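Local coordinates for kinesin-like protein KIF19 (Mus musculus, PDB 5GSZ) that moves toward microtubule plus ends as a kinesin-8 motor and depolymerizes microtubules at ciliary tips, thereby regulating the length of motile cilia, at residues A15-P20 with T111-G116; M79-T84 with V125-D130; E136-S139 with E143-V146; M148-I153 with Q197-G202. All coordinates share one frame; numbering follows the deposited sequence.

Contact 1 of 4, residues A15-P20 with T111-G116. With MG (magnesium ion), chain C; ADP (adenosine-5'-diphosphate), chain B.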
loop_
_atom_site.group_PDB
_atom_site.type_symbol
_atom_site.label_atom_id
_atom_site.label_comp_id
_atom_site.label_asym_id
_atom_site.label_seq_id
_atom_site.Cartn_x
_atom_site.Cartn_y
_atom_site.Cartn_z
ATOM N N ALA A 15 -8.667 -1.143 5.871
ATOM C CA ALA A 15 -8.591 -0.224 6.992
ATOM C C ALA A 15 -8.775 1.189 6.455
ATOM O O ALA A 15 -8.452 1.461 5.295
ATOM C CB ALA A 15 -7.256 -0.366 7.730
ATOM N N LEU A 16 -9.302 2.096 7.281
ATOM C CA LEU A 16 -9.364 3.497 6.873
ATOM C C LEU A 16 -8.706 4.371 7.924
ATOM O O LEU A 16 -9.039 4.274 9.112
ATOM C CB LEU A 16 -10.793 3.991 6.614
ATOM C CG LEU A 16 -10.640 5.329 5.859
ATOM C CD1 LEU A 16 -11.446 5.374 4.557
ATOM C CD2 LEU A 16 -10.918 6.558 6.730
ATOM N N ARG A 17 -7.780 5.228 7.478
ATOM C CA ARG A 17 -7.072 6.169 8.337
ATOM C C ARG A 17 -7.441 7.598 7.974
ATOM O O ARG A 17 -7.275 8.012 6.822
ATOM C CB ARG A 17 -5.563 5.996 8.228
ATOM C CG ARG A 17 -4.787 6.770 9.275
ATOM C CD ARG A 17 -3.359 6.335 9.249
ATOM N NE ARG A 17 -2.607 6.860 10.359
ATOM C CZ ARG A 17 -1.328 6.595 10.560
ATOM N NH1 ARG A 17 -0.683 5.824 9.703
ATOM N NH2 ARG A 17 -0.691 7.108 11.604
ATOM N N VAL A 18 -7.906 8.352 8.968
ATOM C CA VAL A 18 -8.139 9.786 8.844
ATOM C C VAL A 18 -6.934 10.521 9.412
ATOM O O VAL A 18 -6.603 10.369 10.597
ATOM C CB VAL A 18 -9.420 10.203 9.577
ATOM C CG1 VAL A 18 -9.803 11.606 9.160
ATOM C CG2 VAL A 18 -10.549 9.187 9.323
ATOM N N ARG A 19 -6.266 11.304 8.587
ATOM C CA ARG A 19 -5.179 12.083 9.151
ATOM C C ARG A 19 -5.761 13.309 9.838
ATOM O O ARG A 19 -6.882 13.708 9.545
ATOM C CB ARG A 19 -4.191 12.491 8.069
ATOM C CG ARG A 19 -4.793 13.353 6.994
ATOM C CD ARG A 19 -3.690 13.908 6.122
ATOM N NE ARG A 19 -4.167 14.792 5.062
ATOM C CZ ARG A 19 -4.695 16.002 5.270
ATOM N NH1 ARG A 19 -4.854 16.460 6.505
ATOM N NH2 ARG A 19 -5.081 16.756 4.245
ATOM N N PRO A 20 -5.040 13.913 10.773
ATOM C CA PRO A 20 -5.501 15.192 11.323
ATOM C C PRO A 20 -5.663 16.233 10.226
ATOM O O PRO A 20 -4.987 16.195 9.197
ATOM C CB PRO A 20 -4.385 15.588 12.296
ATOM C CG PRO A 20 -3.693 14.300 12.607
ATOM C CD PRO A 20 -3.785 13.459 11.389
ATOM N N THR A 111 2.534 7.895 2.408
ATOM C CA THR A 111 3.941 7.770 2.782
ATOM C C THR A 111 4.136 7.854 4.298
ATOM O O THR A 111 5.015 7.188 4.846
ATOM C CB THR A 111 4.778 8.827 2.059
ATOM O OG1 THR A 111 4.535 8.761 0.651
ATOM C CG2 THR A 111 6.252 8.598 2.282
ATOM N N TYR A 112 3.303 8.624 5.003
ATOM C CA TYR A 112 3.415 8.667 6.456
ATOM C C TYR A 112 3.096 7.311 7.085
ATOM O O TYR A 112 3.811 6.855 7.985
ATOM C CB TYR A 112 2.510 9.764 7.030
ATOM C CG TYR A 112 2.568 9.888 8.542
ATOM C CD1 TYR A 112 3.544 10.664 9.159
ATOM C CD2 TYR A 112 1.657 9.212 9.355
ATOM C CE1 TYR A 112 3.604 10.783 10.543
ATOM C CE2 TYR A 112 1.713 9.317 10.735
ATOM C CZ TYR A 112 2.695 10.109 11.321
ATOM O OH TYR A 112 2.759 10.224 12.684
ATOM N N THR A 113 2.004 6.667 6.644
ATOM C CA THR A 113 1.650 5.344 7.158
ATOM C C THR A 113 2.738 4.311 6.870
ATOM O O THR A 113 3.063 3.504 7.747
ATOM C CB THR A 113 0.321 4.869 6.568
ATOM O OG1 THR A 113 -0.764 5.516 7.234
ATOM C CG2 THR A 113 0.155 3.339 6.720
ATOM N N MET A 114 3.316 4.322 5.654
ATOM C CA MET A 114 4.244 3.272 5.219
ATOM C C MET A 114 5.687 3.517 5.658
ATOM O O MET A 114 6.309 2.632 6.256
ATOM C CB MET A 114 4.201 3.097 3.696
ATOM C CG MET A 114 2.841 2.666 3.195
ATOM S SD MET A 114 2.106 1.280 4.114
ATOM C CE MET A 114 2.976 -0.142 3.436
ATOM N N LEU A 115 6.233 4.703 5.357
ATOM C CA LEU A 115 7.586 5.072 5.763
ATOM C C LEU A 115 7.628 5.785 7.116
ATOM O O LEU A 115 8.500 5.498 7.938
ATOM C CB LEU A 115 8.223 5.954 4.694
ATOM C CG LEU A 115 9.552 6.560 5.105
ATOM C CD1 LEU A 115 10.576 5.460 5.069
ATOM C CD2 LEU A 115 9.971 7.650 4.154
ATOM N N GLY A 116 6.693 6.705 7.366
ATOM C CA GLY A 116 6.729 7.520 8.567
ATOM C C GLY A 116 7.867 8.520 8.528
ATOM O O GLY A 116 8.336 8.939 7.468
HETATM MG MG MG C . 3.557 9.876 -0.896
HETATM P PB ADP B . 0.737 10.957 0.687
HETATM O O1B ADP B . 1.925 10.055 0.929
HETATM O O2B ADP B . -0.547 10.163 0.655
HETATM O O3B ADP B . 0.937 11.972 -0.407
HETATM P PA ADP B . 1.933 12.139 2.930
HETATM O O1A ADP B . 1.878 11.218 4.109
HETATM O O2A ADP B . 3.132 12.184 2.017
HETATM O O3A ADP B . 0.626 11.894 1.999
HETATM O "O5'" ADP B . 1.795 13.667 3.396
HETATM C "C5'" ADP B . 0.912 14.121 4.407
HETATM C "C4'" ADP B . 1.674 15.134 5.235
HETATM O "O4'" ADP B . 1.045 15.164 6.509
HETATM C "C3'" ADP B . 3.063 14.606 5.482
HETATM O "O3'" ADP B . 3.858 15.741 5.827
HETATM C "C2'" ADP B . 2.892 13.683 6.669
HETATM O "O2'" ADP B . 4.058 13.700 7.503
HETATM C "C1'" ADP B . 1.702 14.279 7.415
HETATM N N9 ADP B . 0.737 13.241 7.856
HETATM C C8 ADP B . 0.054 12.388 7.060
HETATM N N7 ADP B . -0.764 11.566 7.771
HETATM C C5 ADP B . -0.598 11.896 9.063
HETATM C C6 ADP B . -1.141 11.412 10.337
HETATM N N6 ADP B . -2.048 10.403 10.364
HETATM N N1 ADP B . -0.703 12.015 11.464
HETATM C C2 ADP B . 0.184 13.023 11.435
HETATM N N3 ADP B . 0.736 13.502 10.308
HETATM C C4 ADP B . 0.387 12.991 9.114
HETATM O O HOH W 1 2.334 8.145 -1.530
HETATM O O HOH W 2 4.167 11.454 0.025
HETATM O O HOH W 3 2.292 11.472 -2.075
HETATM O O HOH W 4 5.438 9.955 -1.764
#

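Contact 2 of 4, residues M79-T84 with V125-D130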
loop_
_atom_site.group_PDB
_atom_site.type_symbol
_atom_site.label_atom_id
_atom_site.label_comp_id
_atom_site.label_asym_id
_atom_site.label_seq_id
_atom_site.Cartn_x
_atom_site.Cartn_y
_atom_site.Cartn_z
ATOM N N MET A 79 0.097 1.736 16.833
ATOM C CA MET A 79 -1.230 1.142 16.916
ATOM C C MET A 79 -1.745 0.786 15.530
ATOM O O MET A 79 -2.391 -0.255 15.342
ATOM C CB MET A 79 -2.195 2.094 17.609
ATOM C CG MET A 79 -1.793 2.501 19.006
ATOM S SD MET A 79 -2.991 3.660 19.689
ATOM C CE MET A 79 -2.212 3.993 21.278
ATOM N N VAL A 80 -1.473 1.652 14.550
ATOM C CA VAL A 80 -1.786 1.326 13.164
ATOM C C VAL A 80 -1.061 0.056 12.749
ATOM O O VAL A 80 -1.650 -0.837 12.127
ATOM C CB VAL A 80 -1.439 2.510 12.243
ATOM C CG1 VAL A 80 -1.252 2.026 10.814
ATOM C CG2 VAL A 80 -2.547 3.535 12.288
ATOM N N TYR A 81 0.218 -0.054 13.106
ATOM C CA TYR A 81 0.970 -1.254 12.779
ATOM C C TYR A 81 0.360 -2.491 13.426
ATOM O O TYR A 81 0.140 -3.512 12.757
ATOM C CB TYR A 81 2.415 -1.086 13.212
ATOM C CG TYR A 81 3.129 -2.403 13.303
ATOM C CD1 TYR A 81 3.478 -3.103 12.153
ATOM C CD2 TYR A 81 3.449 -2.958 14.539
ATOM C CE1 TYR A 81 4.135 -4.317 12.227
ATOM C CE2 TYR A 81 4.104 -4.163 14.622
ATOM C CZ TYR A 81 4.446 -4.839 13.464
ATOM O OH TYR A 81 5.102 -6.041 13.546
ATOM N N GLN A 82 0.091 -2.423 14.737
ATOM C CA GLN A 82 -0.451 -3.582 15.439
ATOM C C GLN A 82 -1.758 -4.040 14.801
ATOM O O GLN A 82 -2.004 -5.241 14.659
ATOM C CB GLN A 82 -0.676 -3.258 16.917
ATOM C CG GLN A 82 0.528 -2.783 17.744
ATOM C CD GLN A 82 1.455 -3.896 18.196
ATOM O OE1 GLN A 82 1.092 -5.069 18.173
ATOM N NE2 GLN A 82 2.648 -3.522 18.652
ATOM N N ALA A 83 -2.594 -3.100 14.389
ATOM C CA ALA A 83 -3.906 -3.453 13.880
ATOM C C ALA A 83 -3.898 -3.860 12.419
ATOM O O ALA A 83 -4.918 -4.358 11.929
ATOM C CB ALA A 83 -4.870 -2.282 14.060
ATOM N N THR A 84 -2.806 -3.653 11.696
ATOM C CA THR A 84 -2.871 -3.884 10.258
ATOM C C THR A 84 -1.953 -4.997 9.781
ATOM O O THR A 84 -2.427 -5.929 9.109
ATOM C CB THR A 84 -2.568 -2.591 9.472
ATOM O OG1 THR A 84 -1.327 -2.037 9.911
ATOM C CG2 THR A 84 -3.666 -1.591 9.679
ATOM N N VAL A 125 9.552 -0.254 8.832
ATOM C CA VAL A 125 10.527 -0.633 9.847
ATOM C C VAL A 125 9.861 -1.412 10.979
ATOM O O VAL A 125 10.453 -2.344 11.529
ATOM C CB VAL A 125 11.307 0.602 10.363
ATOM C CG1 VAL A 125 11.936 1.387 9.224
ATOM C CG2 VAL A 125 10.426 1.515 11.156
ATOM N N ARG A 126 8.628 -1.071 11.339
ATOM C CA ARG A 126 7.962 -1.834 12.395
ATOM C C ARG A 126 7.782 -3.279 11.970
ATOM O O ARG A 126 7.980 -4.204 12.766
ATOM C CB ARG A 126 6.611 -1.202 12.761
ATOM C CG ARG A 126 6.764 0.103 13.508
ATOM C CD ARG A 126 5.494 0.912 13.633
ATOM N NE ARG A 126 5.560 1.651 14.894
ATOM C CZ ARG A 126 6.174 2.818 15.082
ATOM N NH1 ARG A 126 6.776 3.445 14.083
ATOM N NH2 ARG A 126 6.195 3.366 16.282
ATOM N N THR A 127 7.462 -3.492 10.701
ATOM C CA THR A 127 7.292 -4.844 10.198
ATOM C C THR A 127 8.626 -5.557 10.031
ATOM O O THR A 127 8.743 -6.734 10.393
ATOM C CB THR A 127 6.527 -4.811 8.879
ATOM O OG1 THR A 127 5.399 -3.943 9.021
ATOM C CG2 THR A 127 6.036 -6.196 8.512
ATOM N N LEU A 128 9.636 -4.878 9.474
ATOM C CA LEU A 128 10.962 -5.491 9.406
ATOM C C LEU A 128 11.447 -5.896 10.785
ATOM O O LEU A 128 12.171 -6.888 10.932
ATOM C CB LEU A 128 11.974 -4.557 8.741
ATOM C CG LEU A 128 12.005 -4.438 7.210
ATOM C CD1 LEU A 128 10.831 -3.764 6.557
ATOM C CD2 LEU A 128 13.273 -3.749 6.768
ATOM N N ASN A 129 11.012 -5.176 11.810
ATOM C CA ASN A 129 11.544 -5.364 13.147
ATOM C C ASN A 129 10.955 -6.602 13.813
ATOM O O ASN A 129 11.686 -7.457 14.317
ATOM C CB ASN A 129 11.258 -4.108 13.952
ATOM C CG ASN A 129 12.327 -3.809 14.935
ATOM O OD1 ASN A 129 12.520 -4.531 15.924
ATOM N ND2 ASN A 129 13.095 -2.775 14.640
ATOM N N ASP A 130 9.635 -6.716 13.819
ATOM C CA ASP A 130 9.031 -7.936 14.321
ATOM C C ASP A 130 9.372 -9.137 13.456
ATOM O O ASP A 130 9.189 -10.286 13.882
ATOM C CB ASP A 130 7.520 -7.776 14.397
ATOM C CG ASP A 130 7.079 -7.079 15.639
ATOM O OD1 ASP A 130 7.937 -6.885 16.534
ATOM O OD2 ASP A 130 5.874 -6.765 15.724
#

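Contact 3 of 4, residues E136-S139 with E143-V146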
loop_
_atom_site.group_PDB
_atom_site.type_symbol
_atom_site.label_atom_id
_atom_site.label_comp_id
_atom_site.label_asym_id
_atom_site.label_seq_id
_atom_site.Cartn_x
_atom_site.Cartn_y
_atom_site.Cartn_z
ATOM N N GLU A 136 14.387 -14.911 15.089
ATOM C CA GLU A 136 15.296 -15.440 16.100
ATOM C C GLU A 136 14.560 -16.281 17.146
ATOM O O GLU A 136 15.117 -17.269 17.643
ATOM C CB GLU A 136 16.096 -14.311 16.759
ATOM C CG GLU A 136 17.214 -14.841 17.651
ATOM C CD GLU A 136 18.378 -15.502 16.872
ATOM O OE1 GLU A 136 18.917 -14.887 15.912
ATOM O OE2 GLU A 136 18.742 -16.657 17.221
ATOM N N GLU A 137 13.307 -15.949 17.464
ATOM C CA GLU A 137 12.576 -16.804 18.391
ATOM C C GLU A 137 12.295 -18.180 17.812
ATOM O O GLU A 137 11.825 -19.048 18.546
ATOM C CB GLU A 137 11.258 -16.145 18.815
ATOM N N THR A 138 12.545 -18.397 16.515
ATOM C CA THR A 138 12.371 -19.710 15.909
ATOM C C THR A 138 13.638 -20.257 15.258
ATOM O O THR A 138 13.583 -21.319 14.631
ATOM C CB THR A 138 11.230 -19.681 14.876
ATOM O OG1 THR A 138 11.493 -18.683 13.884
ATOM C CG2 THR A 138 9.909 -19.368 15.549
ATOM N N SER A 139 14.777 -19.581 15.396
ATOM C CA SER A 139 16.022 -20.093 14.838
ATOM C C SER A 139 16.605 -21.242 15.642
ATOM O O SER A 139 17.686 -21.731 15.292
ATOM C CB SER A 139 17.059 -18.982 14.744
ATOM O OG SER A 139 16.605 -17.938 13.902
ATOM N N GLU A 143 16.607 -22.338 9.868
ATOM C CA GLU A 143 17.527 -21.379 9.267
ATOM C C GLU A 143 16.745 -20.434 8.366
ATOM O O GLU A 143 15.806 -20.856 7.690
ATOM C CB GLU A 143 18.635 -22.070 8.466
ATOM C CG GLU A 143 19.283 -23.256 9.198
ATOM C CD GLU A 143 20.004 -24.233 8.265
ATOM O OE1 GLU A 143 19.860 -24.094 7.030
ATOM O OE2 GLU A 143 20.699 -25.136 8.793
ATOM N N TYR A 144 17.124 -19.153 8.377
ATOM C CA TYR A 144 16.438 -18.145 7.580
ATOM C C TYR A 144 17.408 -17.364 6.706
ATOM O O TYR A 144 18.565 -17.129 7.071
ATOM C CB TYR A 144 15.635 -17.152 8.433
ATOM C CG TYR A 144 14.525 -17.762 9.245
ATOM C CD1 TYR A 144 14.774 -18.353 10.465
ATOM C CD2 TYR A 144 13.226 -17.791 8.760
ATOM C CE1 TYR A 144 13.732 -18.921 11.215
ATOM C CE2 TYR A 144 12.193 -18.356 9.487
ATOM C CZ TYR A 144 12.450 -18.922 10.710
ATOM O OH TYR A 144 11.428 -19.475 11.433
ATOM N N GLU A 145 16.907 -16.987 5.533
ATOM C CA GLU A 145 17.536 -16.010 4.655
ATOM C C GLU A 145 16.532 -14.889 4.421
ATOM O O GLU A 145 15.355 -15.149 4.142
ATOM C CB GLU A 145 17.974 -16.639 3.324
ATOM C CG GLU A 145 19.420 -17.113 3.293
ATOM C CD GLU A 145 19.776 -17.849 2.002
ATOM O OE1 GLU A 145 18.937 -18.629 1.493
ATOM O OE2 GLU A 145 20.892 -17.620 1.480
ATOM N N VAL A 146 16.985 -13.647 4.561
ATOM C CA VAL A 146 16.128 -12.484 4.386
ATOM C C VAL A 146 16.818 -11.507 3.456
ATOM O O VAL A 146 17.954 -11.100 3.720
ATOM C CB VAL A 146 15.826 -11.789 5.720
ATOM C CG1 VAL A 146 14.822 -10.687 5.494
ATOM C CG2 VAL A 146 15.344 -12.771 6.728
#

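Contact 4 of 4, residues M148-I153 with Q197-G202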
loop_
_atom_site.group_PDB
_atom_site.type_symbol
_atom_site.label_atom_id
_atom_site.label_comp_id
_atom_site.label_asym_id
_atom_site.label_seq_id
_atom_site.Cartn_x
_atom_site.Cartn_y
_atom_site.Cartn_z
ATOM N N MET A 148 15.674 -7.758 1.159
ATOM C CA MET A 148 14.653 -6.769 0.825
ATOM C C MET A 148 15.121 -5.886 -0.316
ATOM O O MET A 148 16.312 -5.609 -0.463
ATOM C CB MET A 148 14.284 -5.866 1.998
ATOM C CG MET A 148 15.441 -5.091 2.526
ATOM S SD MET A 148 14.951 -3.919 3.792
ATOM C CE MET A 148 14.852 -2.399 2.859
ATOM N N SER A 149 14.166 -5.437 -1.116
ATOM C CA SER A 149 14.431 -4.497 -2.189
ATOM C C SER A 149 13.437 -3.361 -2.095
ATOM O O SER A 149 12.392 -3.482 -1.456
ATOM C CB SER A 149 14.334 -5.156 -3.554
ATOM O OG SER A 149 15.310 -6.155 -3.670
ATOM N N TYR A 150 13.755 -2.261 -2.767
ATOM C CA TYR A 150 12.911 -1.069 -2.705
ATOM C C TYR A 150 12.969 -0.388 -4.064
ATOM O O TYR A 150 14.002 0.176 -4.429
ATOM C CB TYR A 150 13.383 -0.149 -1.587
ATOM C CG TYR A 150 12.454 0.966 -1.227
ATOM C CD1 TYR A 150 11.094 0.751 -1.091
ATOM C CD2 TYR A 150 12.951 2.245 -0.961
ATOM C CE1 TYR A 150 10.226 1.809 -0.730
ATOM C CE2 TYR A 150 12.110 3.290 -0.587
ATOM C CZ TYR A 150 10.758 3.068 -0.474
ATOM O OH TYR A 150 9.945 4.102 -0.118
ATOM N N LEU A 151 11.871 -0.439 -4.810
ATOM C CA LEU A 151 11.867 -0.010 -6.201
ATOM C C LEU A 151 10.748 1.004 -6.440
ATOM O O LEU A 151 9.818 1.137 -5.637
ATOM C CB LEU A 151 11.723 -1.223 -7.128
ATOM C CG LEU A 151 10.421 -1.998 -6.942
ATOM C CD1 LEU A 151 9.533 -1.897 -8.165
ATOM C CD2 LEU A 151 10.703 -3.421 -6.564
ATOM N N GLU A 152 10.867 1.744 -7.544
ATOM C CA GLU A 152 9.787 2.583 -8.032
ATOM C C GLU A 152 9.181 1.976 -9.284
ATOM O O GLU A 152 9.877 1.339 -10.073
ATOM C CB GLU A 152 10.265 3.990 -8.358
ATOM C CG GLU A 152 9.149 4.995 -8.612
ATOM C CD GLU A 152 9.691 6.357 -8.983
ATOM O OE1 GLU A 152 10.562 6.413 -9.884
ATOM O OE2 GLU A 152 9.290 7.356 -8.334
ATOM N N ILE A 153 7.871 2.156 -9.436
ATOM C CA ILE A 153 7.190 2.079 -10.726
ATOM C C ILE A 153 6.612 3.460 -11.002
ATOM O O ILE A 153 5.760 3.952 -10.249
ATOM C CB ILE A 153 6.084 1.012 -10.757
ATOM C CG1 ILE A 153 6.550 -0.267 -10.073
ATOM C CG2 ILE A 153 5.706 0.697 -12.201
ATOM C CD1 ILE A 153 5.432 -1.266 -9.892
ATOM N N GLN A 197 17.369 4.712 7.466
ATOM C CA GLN A 197 18.169 5.625 6.660
ATOM C C GLN A 197 18.185 5.181 5.201
ATOM O O GLN A 197 18.064 6.016 4.294
ATOM C CB GLN A 197 19.585 5.737 7.228
ATOM N N LEU A 198 18.302 3.866 4.962
ATOM C CA LEU A 198 18.214 3.338 3.605
ATOM C C LEU A 198 16.928 3.786 2.932
ATOM O O LEU A 198 16.947 4.360 1.838
ATOM C CB LEU A 198 18.273 1.813 3.622
ATOM C CG LEU A 198 19.655 1.190 3.689
ATOM C CD1 LEU A 198 19.570 -0.318 3.790
ATOM C CD2 LEU A 198 20.435 1.588 2.475
ATOM N N LEU A 199 15.795 3.523 3.594
ATOM C CA LEU A 199 14.483 3.785 3.016
ATOM C C LEU A 199 14.193 5.271 2.903
ATOM O O LEU A 199 13.486 5.682 1.979
ATOM C CB LEU A 199 13.407 3.096 3.844
ATOM C CG LEU A 199 13.567 1.584 3.862
ATOM C CD1 LEU A 199 12.470 0.910 4.666
ATOM C CD2 LEU A 199 13.628 1.067 2.435
ATOM N N MET A 200 14.718 6.088 3.826
ATOM C CA MET A 200 14.565 7.533 3.699
ATOM C C MET A 200 15.286 8.041 2.455
ATOM O O MET A 200 14.691 8.714 1.612
ATOM C CB MET A 200 15.085 8.241 4.949
ATOM C CG MET A 200 14.186 8.205 6.195
ATOM S SD MET A 200 12.573 9.012 6.097
ATOM C CE MET A 200 12.991 10.714 5.702
ATOM N N LYS A 201 16.566 7.701 2.310
ATOM C CA LYS A 201 17.337 8.167 1.158
ATOM C C LYS A 201 16.791 7.601 -0.149
ATOM O O LYS A 201 16.729 8.316 -1.164
ATOM C CB LYS A 201 18.813 7.788 1.322
ATOM N N GLY A 202 16.407 6.313 -0.146
ATOM C CA GLY A 202 15.837 5.712 -1.339
ATOM C C GLY A 202 14.527 6.356 -1.745
ATOM O O GLY A 202 14.180 6.394 -2.932
#

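Contact 1 of 4, residues A15-P20 with T111-G116
R17 and T113 bring strand 15-18 and helix 110-114 together across the nucleotide site. Their CA atoms are 8.8 Å apart, so side chains must span the gap. R17 does most of this. Its CG lies anti to the backbone N (chi1 -170°), and the chain then runs straight out to the guanidinium. NH1 of R17 donates to T113 OG1, which lies near the guanidinium plane; the modelled separation is very short, and its exact length is doubtful at this resolution. NH2 of R17 lies 3.4 Å from CE2 at the edge of the Y112 ring and also bonds to Q77. T113 OG1 has a second partner in H322. The Y112 ring turns one face to the adenine, with ADP C4 3.8 Å above the ring plane. P20 meets the adenine from the opposite side, its CD 3.4 Å from ADP N1. The base is thus held between the loop that follows strand 12-18 and helix 110-114, as in other kinesins. T111 belongs to the P-loop. Its OG1 binds the magnesium ion at 2.1 Å, and its N donates to ADP O1B at 2.7 Å. ADP O1B and four waters complete six ligands on the metal. Strand 12-18 runs between strands 69-71 and 315-323 of the central sheet. On the helical side, L115 packs on helix 192-203.

Contact 2 of 4, residues M79-T84 with V125-D130
Y81 reaches from helix 77-84 to R126 and T127, and to D130 one turn further along helix 123-136. The axes of segments 79-84 and 125-130 approach to 10.6 Å and cross at -59°, so one large side chain bridges most of the gap. The apolar part is a CH-pi contact. With CG trans to the backbone N (chi1 162°), the Y81 ring extends off its helix to R126. R126 CB sits over one face of the Y81 ring, 3.8 Å from its centroid and 15° off the ring normal. R126 CD continues alongside, 3.7 Å from Y81 CB, and the guanidinium plane is tilted well away from that of the ring. The polar part lies at the ring edge. Y81 OH donates to D130 OD2, which lies in the ring plane. The refined distance is too short to be taken literally, but the pairing is clear. D130 OD2 also forms a salt bridge with K86, so hydroxyl and ammonium share one carboxylate oxygen. This would be expected to favour the charged form of the acid. T127 OG1 approaches another part of the edge, 3.5 Å from Y81 CE1. It packs there, while its hydrogen bond goes to I123 O in its own helix. I89 of helix 89-93 touches Y81, T127 and D130. V80, A83 and T84 pack on F71 of strand 69-71, while T127 and L128 reach strand 242-250. V125 and L128 meet helix 192-203.

Contact 3 of 4, residues E136-S139 with E143-V146
T138 OG1 is the polar atom that ties this connection together. It accepts a hydrogen bond from Y144 OH at 2.6 Å and is also bonded to A134 O, one turn back in the preceding helix. Its chi1 of 57° sets OG1 between the backbone N and the carbonyl carbon, from where it can meet both partners. The two side chains cross at about a right angle. The Y144 hydroxyl has a second partner in Q230 NE2, on the adjacent strand 220-232. S139 adds a looser contact, its OG 3.9 Å from Y144 CD1. That hydroxyl bonds to I135 O, so it packs against the ring without a polar link to it. The backbone of 136-139 forms a type I beta turn, closed by a weak bond from S139 N to E136 O. The chain thus leaves helix 123-136 and swings round to enter strand 142-154 at the surface of the motor domain. Y144 points from the strand back toward the turn and also touches I135 and V228. A chain of hydrogen bonds therefore runs from the helix carbonyl through threonine and tyrosine to glutamine, linking helix end and sheet by neutral groups.

Contact 4 of 4, residues M148-I153 with Q197-G202
L199 CD2 is the methyl that meets both M148 and Y150. One interaction is CH-pi. L199 CD2 lies over one face of the Y150 ring, 4.0 Å from its centroid and 24° off the normal, offset toward the rim at CD2. Plain apolar contact comes next. M148 CE and L199 CD2 meet tip to tip at 3.7 Å. CG of M148 sits between the backbone N and the carbonyl carbon (chi1 60°), and a bend at chi3 turns the methyl to the leucine. Backbone also contributes. Y150 CE2 lies 4.1 Å from G202 C, and the glycine lets the helix come close to the ring, with CA atoms of Y150 and G202 7.5 Å apart. The segments form no hydrogen bond with each other. Y150 OH instead bonds to N203 OD1, just beyond G202 on the same helix, which ties the polar end of the ring down. Strand and helix run nearly parallel, 13° between their directions. Y150 also packs on A222 and L224 of the next strand, and the nearest side-chain atoms of Y150 and T111 are about 6 Å apart. This is helix-on-sheet packing of the alpha/beta P-loop NTPase fold, beside the nucleotide site.

In the fold
Contacts 1 and 4 are buried in the motor domain, contact 2 is partly buried, and contact 3 lies at the surface. Contact 1 alone touches the nucleotide and metal, and joins its segments through an arginine–threonine bond. Contact 4 is apolar between its segments. Contact 2 mixes ring packing with a tyrosine–aspartate hydrogen bond at the ring edge. Contact 3 depends on neutral hydroxyls. Helix 123-136 serves contact 2 and leads into the turn of contact 3. Strand 142-154 serves contacts 3 and 4. Direct packing joins the inner three: R17 meets V80, L115 meets M200, and L128 meets M148. Contacts 1, 3 and 4 reach the same central sheet.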